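Local structure of beta-galactosidase (Bacteroides thetaiotaomicron, 5MUJ) at residues A[143-148]-A[181-186]. The protein is a glycoside hydrolase, probably an arabinofuranosidase acting on chain B of the plant pectin rhamnogalacturonan II, whose glycan it binds. Numbering follows the deposited sequence.
Sequences KGRHWM and EWESLD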
loop_
_atom_site.group_PDB
_atom_site.type_symbol
_atom_site.label_atom_id
_atom_site.label_comp_id
_atom_site.label_asym_id
_atom_site.label_seq_id
_atom_site.Cartn_x
_atom_site.Cartn_y
_atom_site.Cartn_z
ATOM N N LYS A 143 -3.632 -22.696 5.170
ATOM C CA LYS A 143 -4.817 -23.426 5.610
ATOM C C LYS A 143 -5.876 -23.459 4.510
ATOM O O LYS A 143 -7.080 -23.364 4.770
ATOM C CB LYS A 143 -5.352 -22.849 6.928
ATOM C CG LYS A 143 -4.363 -23.044 8.072
ATOM C CD LYS A 143 -5.008 -23.558 9.346
ATOM C CE LYS A 143 -5.391 -22.435 10.300
ATOM N NZ LYS A 143 -4.369 -22.271 11.376
ATOM N N GLY A 144 -5.394 -23.590 3.275
ATOM C CA GLY A 144 -6.237 -23.714 2.105
ATOM C C GLY A 144 -6.914 -22.443 1.650
ATOM O O GLY A 144 -7.789 -22.499 0.790
ATOM N N ARG A 145 -6.529 -21.298 2.225
ATOM C CA ARG A 145 -7.153 -20.028 1.913
ATOM C C ARG A 145 -6.128 -19.011 1.447
ATOM O O ARG A 145 -4.952 -19.112 1.798
ATOM C CB ARG A 145 -7.839 -19.442 3.144
ATOM C CG ARG A 145 -8.827 -20.377 3.811
ATOM C CD ARG A 145 -9.608 -19.672 4.921
ATOM N NE ARG A 145 -10.969 -20.192 4.998
ATOM C CZ ARG A 145 -12.096 -19.557 4.659
ATOM N NH1 ARG A 145 -13.237 -20.221 4.779
ATOM N NH2 ARG A 145 -12.129 -18.286 4.243
ATOM N N HIS A 146 -6.602 -18.029 0.682
ATOM C CA HIS A 146 -5.868 -16.779 0.450
ATOM C C HIS A 146 -6.338 -15.751 1.465
ATOM O O HIS A 146 -7.478 -15.803 1.954
ATOM C CB HIS A 146 -6.069 -16.262 -0.974
ATOM C CG HIS A 146 -5.452 -17.135 -2.023
ATOM N ND1 HIS A 146 -4.141 -17.011 -2.400
ATOM C CD2 HIS A 146 -5.963 -18.144 -2.767
ATOM C CE1 HIS A 146 -3.865 -17.891 -3.344
ATOM N NE2 HIS A 146 -4.949 -18.609 -3.568
ATOM N N TRP A 147 -5.429 -14.855 1.821
ATOM C CA TRP A 147 -5.656 -13.913 2.942
ATOM C C TRP A 147 -5.446 -12.474 2.497
ATOM O O TRP A 147 -4.808 -12.210 1.480
ATOM C CB TRP A 147 -4.724 -14.259 4.094
ATOM C CG TRP A 147 -4.939 -15.607 4.607
ATOM C CD1 TRP A 147 -4.448 -16.783 4.101
ATOM C CD2 TRP A 147 -5.723 -15.951 5.733
ATOM N NE1 TRP A 147 -4.897 -17.842 4.852
ATOM C CE2 TRP A 147 -5.675 -17.354 5.868
ATOM C CE3 TRP A 147 -6.474 -15.210 6.638
ATOM C CZ2 TRP A 147 -6.340 -18.028 6.887
ATOM C CZ3 TRP A 147 -7.138 -15.886 7.669
ATOM C CH2 TRP A 147 -7.059 -17.278 7.781
HETATM N N MSE A 148 -6.002 -11.557 3.270
HETATM C CA MSE A 148 -5.970 -10.121 3.005
HETATM C C MSE A 148 -6.125 -9.393 4.311
HETATM O O MSE A 148 -6.867 -9.849 5.179
HETATM C CB MSE A 148 -7.153 -9.807 2.104
HETATM C CG MSE A 148 -7.398 -8.338 1.822
HETATM SE SE MSE A 148 -9.083 -8.103 0.857
HETATM C CE MSE A 148 -8.076 -7.741 -0.770
ATOM N N GLU A 181 -16.972 -11.699 -2.969
ATOM C CA GLU A 181 -16.736 -11.136 -1.610
ATOM C C GLU A 181 -15.858 -12.072 -0.774
ATOM O O GLU A 181 -16.172 -13.234 -0.556
ATOM C CB GLU A 181 -18.050 -10.841 -0.877
ATOM C CG GLU A 181 -17.894 -9.949 0.366
ATOM C CD GLU A 181 -17.790 -8.457 0.065
ATOM O OE1 GLU A 181 -17.899 -8.011 -1.097
ATOM O OE2 GLU A 181 -17.647 -7.675 1.009
ATOM N N TRP A 182 -14.758 -11.530 -0.269
ATOM C CA TRP A 182 -13.913 -12.260 0.654
ATOM C C TRP A 182 -14.591 -12.172 2.055
ATOM O O TRP A 182 -15.374 -11.294 2.296
ATOM C CB TRP A 182 -12.509 -11.633 0.668
ATOM C CG TRP A 182 -11.695 -11.794 -0.596
ATOM C CD1 TRP A 182 -12.120 -11.675 -1.879
ATOM C CD2 TRP A 182 -10.315 -12.128 -0.652
ATOM N NE1 TRP A 182 -11.070 -11.852 -2.721
ATOM C CE2 TRP A 182 -9.943 -12.148 -2.009
ATOM C CE3 TRP A 182 -9.331 -12.365 0.332
ATOM C CZ2 TRP A 182 -8.643 -12.441 -2.419
ATOM C CZ3 TRP A 182 -8.041 -12.643 -0.071
ATOM C CH2 TRP A 182 -7.706 -12.694 -1.435
ATOM N N GLU A 183 -14.352 -13.176 2.877
ATOM C CA GLU A 183 -14.924 -13.264 4.224
ATOM C C GLU A 183 -14.076 -12.506 5.205
ATOM O O GLU A 183 -12.867 -12.482 5.109
ATOM C CB GLU A 183 -14.980 -14.726 4.657
ATOM C CG GLU A 183 -15.880 -15.556 3.759
ATOM C CD GLU A 183 -15.989 -17.021 4.125
ATOM O OE1 GLU A 183 -15.216 -17.502 4.990
ATOM O OE2 GLU A 183 -16.857 -17.690 3.509
ATOM N N SER A 184 -14.735 -11.900 6.163
ATOM C CA SER A 184 -14.009 -11.114 7.164
ATOM C C SER A 184 -14.455 -11.349 8.589
ATOM O O SER A 184 -15.564 -11.836 8.854
ATOM C CB SER A 184 -14.019 -9.669 6.777
ATOM O OG SER A 184 -15.294 -9.160 6.736
ATOM N N LEU A 185 -13.525 -11.055 9.486
ATOM C CA LEU A 185 -13.773 -11.182 10.953
ATOM C C LEU A 185 -14.677 -10.084 11.489
ATOM O O LEU A 185 -14.694 -8.961 10.989
ATOM C CB LEU A 185 -12.466 -11.222 11.716
ATOM C CG LEU A 185 -11.555 -12.426 11.472
ATOM C CD1 LEU A 185 -10.409 -12.406 12.450
ATOM C CD2 LEU A 185 -12.294 -13.772 11.519
ATOM N N ASP A 186 -15.384 -10.401 12.568
ATOM C CA ASP A 186 -16.333 -9.469 13.148
ATOM C C ASP A 186 -15.744 -8.490 14.185
ATOM O O ASP A 186 -16.488 -7.688 14.764
ATOM C CB ASP A 186 -17.507 -10.263 13.713
ATOM C CG ASP A 186 -18.385 -10.838 12.623
ATOM O OD1 ASP A 186 -18.132 -10.631 11.398
ATOM O OD2 ASP A 186 -19.363 -11.506 12.974
#
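Arg-145 and Glu-183 form a salt bridge in which one carboxylate oxygen takes both terminal nitrogens of the guanidinium. NH2 of Arg-145 lies 3.3 Å from OE1 of Glu-183, and its NH1 adds a weak bond to that same oxygen. The bonds are bent, the NH2 one to 139°, and NH2 meets OE1 from well above the carboxylate plane, with the two flat groups 36° apart. The glutamate reaches over with its chain extended beyond CG, and the two side chains cross at about a right angle. NH2 of Arg-145 is also bonded to OG of Ser-171, on strand 166-172. An alanine in place of Arg-145 would probably leave the Glu-183 carboxylate without this cationic partner and Ser-171 OG without this donor. Strand 166-172 lies between 146-153 and 183-184 in an antiparallel four-stranded sheet, one of five in the chain, as in a five-bladed beta-propeller; the contact thus spans a blade from its second to its outermost fourth strand. Apolar packing centres on Trp-182. Its CZ3 lies 3.7 Å from CB of Met-148, a selenomethionine, and its CH2 touches CB of His-146 at 4.0 Å. SE of Met-148 lies obliquely above one face, displaced toward the rim, 4.7 Å from the centroid of the Trp-182 six-membered ring: a Met-aromatic contact. A polar atom, O of Trp-147, lies at the ring edge, 3.6 Å from CZ3 of Trp-182.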